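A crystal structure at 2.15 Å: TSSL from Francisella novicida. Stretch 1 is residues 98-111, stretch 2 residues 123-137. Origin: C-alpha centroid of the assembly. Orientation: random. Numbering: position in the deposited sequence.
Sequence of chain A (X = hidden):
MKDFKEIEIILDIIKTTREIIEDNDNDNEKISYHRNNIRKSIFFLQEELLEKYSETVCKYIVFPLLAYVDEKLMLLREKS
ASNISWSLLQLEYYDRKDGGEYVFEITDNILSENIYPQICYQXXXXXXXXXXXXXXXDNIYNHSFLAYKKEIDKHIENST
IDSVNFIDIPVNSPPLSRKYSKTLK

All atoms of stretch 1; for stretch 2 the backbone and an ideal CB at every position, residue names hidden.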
# COMPACT_ATOMS: atom_id res chain seq x y z
N ASP A 98 -5.54 6.62 -9.08
CA ASP A 98 -6.33 5.45 -9.52
C ASP A 98 -5.80 4.19 -8.91
O ASP A 98 -5.83 3.14 -9.53
CB ASP A 98 -6.27 5.35 -11.05
CG ASP A 98 -4.82 5.31 -11.60
OD1 ASP A 98 -3.83 5.59 -10.88
OD2 ASP A 98 -4.65 4.97 -12.80
N GLY A 99 -5.27 4.28 -7.69
CA GLY A 99 -4.72 3.11 -6.98
C GLY A 99 -5.53 1.84 -6.88
O GLY A 99 -4.99 0.75 -6.96
N GLY A 100 -6.86 1.94 -6.74
CA GLY A 100 -7.69 0.73 -6.72
C GLY A 100 -7.61 -0.16 -7.99
O GLY A 100 -7.81 -1.41 -7.96
N GLU A 101 -7.34 0.49 -9.11
CA GLU A 101 -6.95 -0.19 -10.38
C GLU A 101 -5.44 -0.41 -10.57
O GLU A 101 -5.02 -1.47 -10.97
CB GLU A 101 -7.47 0.64 -11.59
CG GLU A 101 -9.01 0.47 -11.63
CD GLU A 101 -9.75 1.24 -12.71
OE1 GLU A 101 -9.15 2.15 -13.35
OE2 GLU A 101 -10.96 0.91 -12.89
N TYR A 102 -4.65 0.62 -10.33
CA TYR A 102 -3.24 0.57 -10.71
C TYR A 102 -2.45 -0.50 -9.89
O TYR A 102 -1.54 -1.19 -10.40
CB TYR A 102 -2.61 1.98 -10.65
CG TYR A 102 -1.21 2.00 -11.22
CD1 TYR A 102 -0.93 1.44 -12.46
CD2 TYR A 102 -0.13 2.52 -10.47
CE1 TYR A 102 0.41 1.47 -12.98
CE2 TYR A 102 1.16 2.53 -10.95
CZ TYR A 102 1.43 2.00 -12.20
OH TYR A 102 2.73 2.05 -12.67
N VAL A 103 -2.85 -0.73 -8.64
CA VAL A 103 -2.22 -1.85 -7.87
C VAL A 103 -2.37 -3.16 -8.61
O VAL A 103 -1.46 -4.00 -8.60
CB VAL A 103 -2.84 -1.95 -6.45
CG1 VAL A 103 -2.56 -3.31 -5.77
CG2 VAL A 103 -2.47 -0.74 -5.62
N PHE A 104 -3.53 -3.41 -9.22
CA PHE A 104 -3.67 -4.71 -9.92
C PHE A 104 -2.99 -4.70 -11.28
O PHE A 104 -2.51 -5.75 -11.76
CB PHE A 104 -5.13 -5.19 -9.99
CG PHE A 104 -5.72 -5.39 -8.62
CD1 PHE A 104 -5.45 -6.54 -7.91
CD2 PHE A 104 -6.48 -4.37 -8.03
CE1 PHE A 104 -5.95 -6.73 -6.60
CE2 PHE A 104 -6.99 -4.53 -6.77
CZ PHE A 104 -6.73 -5.73 -6.04
N GLU A 105 -2.81 -3.51 -11.82
CA GLU A 105 -1.90 -3.38 -12.95
C GLU A 105 -0.44 -3.71 -12.56
O GLU A 105 0.22 -4.48 -13.25
CB GLU A 105 -1.93 -1.99 -13.57
CG GLU A 105 -1.22 -2.04 -14.95
CD GLU A 105 -1.19 -0.67 -15.61
OE1 GLU A 105 -2.17 0.06 -15.46
OE2 GLU A 105 -0.19 -0.32 -16.25
N ILE A 106 0.05 -3.13 -11.47
CA ILE A 106 1.36 -3.56 -10.90
C ILE A 106 1.45 -5.06 -10.70
O ILE A 106 2.46 -5.72 -11.12
CB ILE A 106 1.64 -2.84 -9.58
CG1 ILE A 106 1.86 -1.37 -9.93
CG2 ILE A 106 2.85 -3.52 -8.79
CD1 ILE A 106 1.89 -0.40 -8.72
N THR A 107 0.40 -5.62 -10.11
CA THR A 107 0.38 -7.03 -9.80
C THR A 107 0.45 -7.88 -11.09
O THR A 107 1.22 -8.84 -11.14
CB THR A 107 -0.86 -7.39 -8.96
OG1 THR A 107 -0.88 -6.56 -7.76
CG2 THR A 107 -0.87 -8.88 -8.59
N ASP A 108 -0.34 -7.50 -12.13
CA ASP A 108 -0.19 -8.10 -13.46
C ASP A 108 1.27 -8.09 -13.93
O ASP A 108 1.76 -9.07 -14.40
CB ASP A 108 -1.03 -7.36 -14.54
CG ASP A 108 -2.53 -7.52 -14.32
OD1 ASP A 108 -2.97 -8.53 -13.74
OD2 ASP A 108 -3.27 -6.59 -14.69
N ASN A 109 1.92 -6.95 -13.84
CA ASN A 109 3.28 -6.85 -14.30
C ASN A 109 4.24 -7.77 -13.55
O ASN A 109 4.91 -8.60 -14.20
CB ASN A 109 3.74 -5.43 -14.25
CG ASN A 109 2.97 -4.53 -15.25
OD1 ASN A 109 2.21 -5.03 -16.08
ND2 ASN A 109 3.20 -3.22 -15.18
N ILE A 110 4.25 -7.72 -12.22
CA ILE A 110 5.18 -8.57 -11.46
C ILE A 110 4.83 -10.02 -11.60
O ILE A 110 5.68 -10.88 -11.44
CB ILE A 110 5.29 -8.18 -9.99
CG1 ILE A 110 4.06 -8.59 -9.16
CG2 ILE A 110 5.61 -6.72 -9.90
CD1 ILE A 110 4.23 -8.16 -7.62
N LEU A 111 3.57 -10.31 -11.93
CA LEU A 111 3.20 -11.73 -12.08
C LEU A 111 3.52 -12.30 -13.48
O LEU A 111 3.61 -13.51 -13.64
CB LEU A 111 1.72 -12.03 -11.71
CG LEU A 111 1.29 -12.11 -10.22
CD1 LEU A 111 -0.21 -12.18 -10.19
CD2 LEU A 111 1.87 -13.37 -9.49
N UNK A 123 5.16 -7.28 -0.58
CA UNK A 123 4.40 -6.08 -0.36
C UNK A 123 2.93 -6.25 -0.84
O UNK A 123 2.00 -5.89 -0.09
CB UNK A 123 5.07 -4.91 -1.08
N UNK A 124 2.72 -6.86 -2.02
CA UNK A 124 1.36 -7.12 -2.50
C UNK A 124 0.66 -8.10 -1.56
O UNK A 124 -0.45 -7.87 -1.15
CB UNK A 124 1.38 -7.67 -3.93
N UNK A 125 1.32 -9.21 -1.26
CA UNK A 125 0.76 -10.23 -0.34
C UNK A 125 0.30 -9.57 1.00
O UNK A 125 -0.83 -9.78 1.46
CB UNK A 125 1.80 -11.32 -0.06
N UNK A 126 1.14 -8.70 1.54
CA UNK A 126 0.81 -8.03 2.78
C UNK A 126 -0.43 -7.17 2.68
O UNK A 126 -1.33 -7.32 3.50
CB UNK A 126 1.99 -7.17 3.23
N UNK A 127 -0.48 -6.24 1.71
CA UNK A 127 -1.66 -5.39 1.58
C UNK A 127 -2.91 -6.24 1.34
O UNK A 127 -3.94 -5.93 1.93
CB UNK A 127 -1.47 -4.39 0.44
N UNK A 128 -2.79 -7.35 0.61
CA UNK A 128 -3.93 -8.22 0.33
C UNK A 128 -4.38 -9.05 1.58
O UNK A 128 -5.57 -9.37 1.72
CB UNK A 128 -3.57 -9.16 -0.82
N UNK A 129 -3.42 -9.44 2.44
CA UNK A 129 -3.74 -10.08 3.70
C UNK A 129 -4.27 -9.13 4.69
O UNK A 129 -4.94 -9.55 5.60
CB UNK A 129 -2.51 -10.78 4.28
N UNK A 130 -3.95 -7.84 4.53
CA UNK A 130 -4.66 -6.75 5.23
C UNK A 130 -5.91 -6.12 4.56
O UNK A 130 -6.26 -4.96 4.84
CB UNK A 130 -3.65 -5.62 5.47
N UNK A 131 -6.58 -6.89 3.69
CA UNK A 131 -7.89 -6.55 3.11
C UNK A 131 -7.90 -5.34 2.19
O UNK A 131 -8.87 -4.57 2.19
CB UNK A 131 -8.89 -6.30 4.24
N UNK A 132 -6.80 -5.14 1.46
CA UNK A 132 -6.87 -4.29 0.28
C UNK A 132 -7.83 -4.91 -0.75
O UNK A 132 -7.70 -6.08 -1.12
CB UNK A 132 -5.48 -4.09 -0.32
N UNK A 133 -8.78 -4.10 -1.18
CA UNK A 133 -9.83 -4.51 -2.14
C UNK A 133 -9.70 -3.78 -3.49
O UNK A 133 -9.96 -4.35 -4.54
CB UNK A 133 -11.21 -4.24 -1.55
N UNK A 134 -9.29 -2.52 -3.42
CA UNK A 134 -9.18 -1.65 -4.56
C UNK A 134 -10.46 -1.72 -5.36
O UNK A 134 -11.54 -1.55 -4.79
CB UNK A 134 -7.97 -2.02 -5.42
N UNK A 135 -10.35 -2.03 -6.65
CA UNK A 135 -11.50 -1.94 -7.61
C UNK A 135 -12.50 -3.00 -7.27
O UNK A 135 -13.65 -2.99 -7.72
CB UNK A 135 -11.05 -2.10 -9.06
N UNK A 136 -12.08 -3.95 -6.44
CA UNK A 136 -12.99 -5.03 -6.12
C UNK A 136 -13.88 -4.74 -4.89
O UNK A 136 -14.54 -5.62 -4.47
CB UNK A 136 -12.18 -6.31 -5.89
N UNK A 137 -13.83 -3.53 -4.33
CA UNK A 137 -14.55 -3.19 -3.10
C UNK A 137 -16.01 -3.64 -3.07
O UNK A 137 -16.50 -4.09 -2.04
CB UNK A 137 -14.50 -1.68 -2.89

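Position 123 is helical, and its ideal CB has nothing of stretch 1 within 5.5 Å. Stretch 1 sets no preference; it is Thr123.

Position 124 points its CB toward stretch 1, 4.6 Å from Thr107 OG1 and 4.7 Å from Ile110 CD1. Thr107 OG1 already donates to Val103 O (2.8 Å), so no donor is on offer. A branched or long apolar chain would suit: Ile, Leu, Val or Met. It is Ile124. Its CG1 lies 3.8 Å from Ile110 CD1, its CG2 3.7 Å from Thr107 OG1, and its CD1 4.5 Å from both Val103 CG1 and Ile106 CG2.

Positions 125 and 126 are out of reach, and many residues would fit. They are Ser125 and Leu126.

Position 127 points toward stretch 1, but its CB is too far for a short chain to touch. A longer apolar chain could reach Val103. Ile127 does so, with CD1 4.0 Å from Val103 CG1.

Position 128 also points toward stretch 1, again from a distance. The ring of Phe104 favours Leu, Met or Phe. It is Leu128, with CD2 4.2 Å from Phe104 CE1.

Positions 129 to 131 are out of reach, and 130 is the first to leave helical angles. Stretch 1 sets no preference at 129 and 130, and polar chains would suit. They are His129 and Asn130; His129 ND1 donates a hydrogen bond to Ser125 O (3.2 Å), and Asn130 ND2 one to Leu126 O (3.0 Å). At 131 the positive phi (66°) would suit Gly, Asn or Asp; it is Asp131.

Position 132 is extended (-64/127) and points toward stretch 1. The ideal CB has nothing of stretch 1 within 5.5 Å, so a long apolar or aromatic chain is needed to reach Val103 and Phe104. It is Phe132. Its CE2 lies 3.6 Å from Val103 CG1 and 3.7 Å from Phe104 CE2, and Gly99 O sits at the ring edge.

Position 133 points away, so polar or aromatic chains would fit. It is Tyr133.

Position 134 has phi 49°. An ideal CB would lie 2.6 Å from Gly100 O, a clash. Glycine is expected, and it is Gly134, its CA 3.5 Å from Gly100 CA.

At position 135 the backbone N donates to Gly100 O (2.9 Å). The CB points toward stretch 1, near Glu101, favouring a long chain, perhaps basic. It is Lys135. Its CD lies 4.0 Å from Glu101 CG, with no salt bridge.

Position 136 points sideways, its CB 5.5 Å from Phe104 CZ. A large aromatic or apolar chain could cover that ring. Tyr136 turns its edge to the Phe104 face, with CD2 3.7 Å from Phe104 CZ.

Position 137 is out of reach and unconstrained; it is Tyr137.

Stretch 2 123-137: TISLILHNDFYGKYY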
# COMPACT_ATOMS: atom_id res chain seq x y z
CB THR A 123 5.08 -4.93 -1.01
OG1 THR A 123 6.39 -4.81 -0.43
CG2 THR A 123 4.29 -3.67 -0.76
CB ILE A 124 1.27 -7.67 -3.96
CG1 ILE A 124 1.93 -6.71 -4.96
CG2 ILE A 124 -0.22 -7.95 -4.36
CD1 ILE A 124 1.35 -5.34 -5.00
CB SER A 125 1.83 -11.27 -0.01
OG SER A 125 1.25 -12.34 0.69
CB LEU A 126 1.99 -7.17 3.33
CG LEU A 126 3.16 -8.02 3.92
CD1 LEU A 126 4.42 -7.19 4.07
CD2 LEU A 126 2.83 -8.68 5.26
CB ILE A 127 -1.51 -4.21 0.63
CG1 ILE A 127 -1.39 -4.66 -0.81
CG2 ILE A 127 -0.28 -3.36 1.01
CD1 ILE A 127 -1.75 -3.57 -1.87
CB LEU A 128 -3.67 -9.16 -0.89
CG LEU A 128 -3.56 -8.50 -2.31
CD1 LEU A 128 -3.18 -9.52 -3.42
CD2 LEU A 128 -4.84 -7.79 -2.70
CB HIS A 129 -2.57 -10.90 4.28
CG HIS A 129 -2.52 -12.28 3.71
ND1 HIS A 129 -1.74 -12.61 2.61
CD2 HIS A 129 -3.21 -13.40 4.03
CE1 HIS A 129 -1.93 -13.88 2.31
NE2 HIS A 129 -2.83 -14.38 3.15
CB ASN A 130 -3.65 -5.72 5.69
CG ASN A 130 -2.77 -6.29 6.82
OD1 ASN A 130 -3.16 -6.21 7.98
ND2 ASN A 130 -1.68 -7.01 6.46
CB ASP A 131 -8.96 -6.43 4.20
CG ASP A 131 -9.10 -7.73 4.97
OD1 ASP A 131 -8.85 -8.79 4.37
OD2 ASP A 131 -9.40 -7.70 6.15
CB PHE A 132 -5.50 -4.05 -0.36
CG PHE A 132 -5.53 -3.07 -1.50
CD1 PHE A 132 -5.66 -1.69 -1.26
CD2 PHE A 132 -5.48 -3.52 -2.81
CE1 PHE A 132 -5.68 -0.77 -2.32
CE2 PHE A 132 -5.54 -2.63 -3.89
CZ PHE A 132 -5.60 -1.24 -3.64
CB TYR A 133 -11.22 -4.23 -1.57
CG TYR A 133 -11.51 -4.99 -0.31
CD1 TYR A 133 -11.08 -6.31 -0.14
CD2 TYR A 133 -12.21 -4.39 0.73
CE1 TYR A 133 -11.35 -7.01 1.05
CE2 TYR A 133 -12.49 -5.11 1.91
CZ TYR A 133 -12.06 -6.40 2.04
OH TYR A 133 -12.31 -7.09 3.21
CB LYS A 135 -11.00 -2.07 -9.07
CG LYS A 135 -10.40 -3.44 -9.37
CD LYS A 135 -9.54 -3.32 -10.63
CE LYS A 135 -9.73 -4.49 -11.56
NZ LYS A 135 -8.57 -4.62 -12.58
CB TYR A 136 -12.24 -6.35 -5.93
CG TYR A 136 -11.51 -6.77 -7.16
CD1 TYR A 136 -12.20 -7.24 -8.31
CD2 TYR A 136 -10.10 -6.64 -7.23
CE1 TYR A 136 -11.47 -7.58 -9.48
CE2 TYR A 136 -9.38 -7.03 -8.36
CZ TYR A 136 -10.06 -7.51 -9.48
OH TYR A 136 -9.30 -7.87 -10.60
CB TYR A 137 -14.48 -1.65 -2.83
CG TYR A 137 -15.19 -0.79 -3.89
CD1 TYR A 137 -14.60 -0.56 -5.16
CD2 TYR A 137 -16.47 -0.20 -3.63
CE1 TYR A 137 -15.25 0.20 -6.15
CE2 TYR A 137 -17.14 0.58 -4.63
CZ TYR A 137 -16.52 0.75 -5.88
OH TYR A 137 -17.13 1.49 -6.86
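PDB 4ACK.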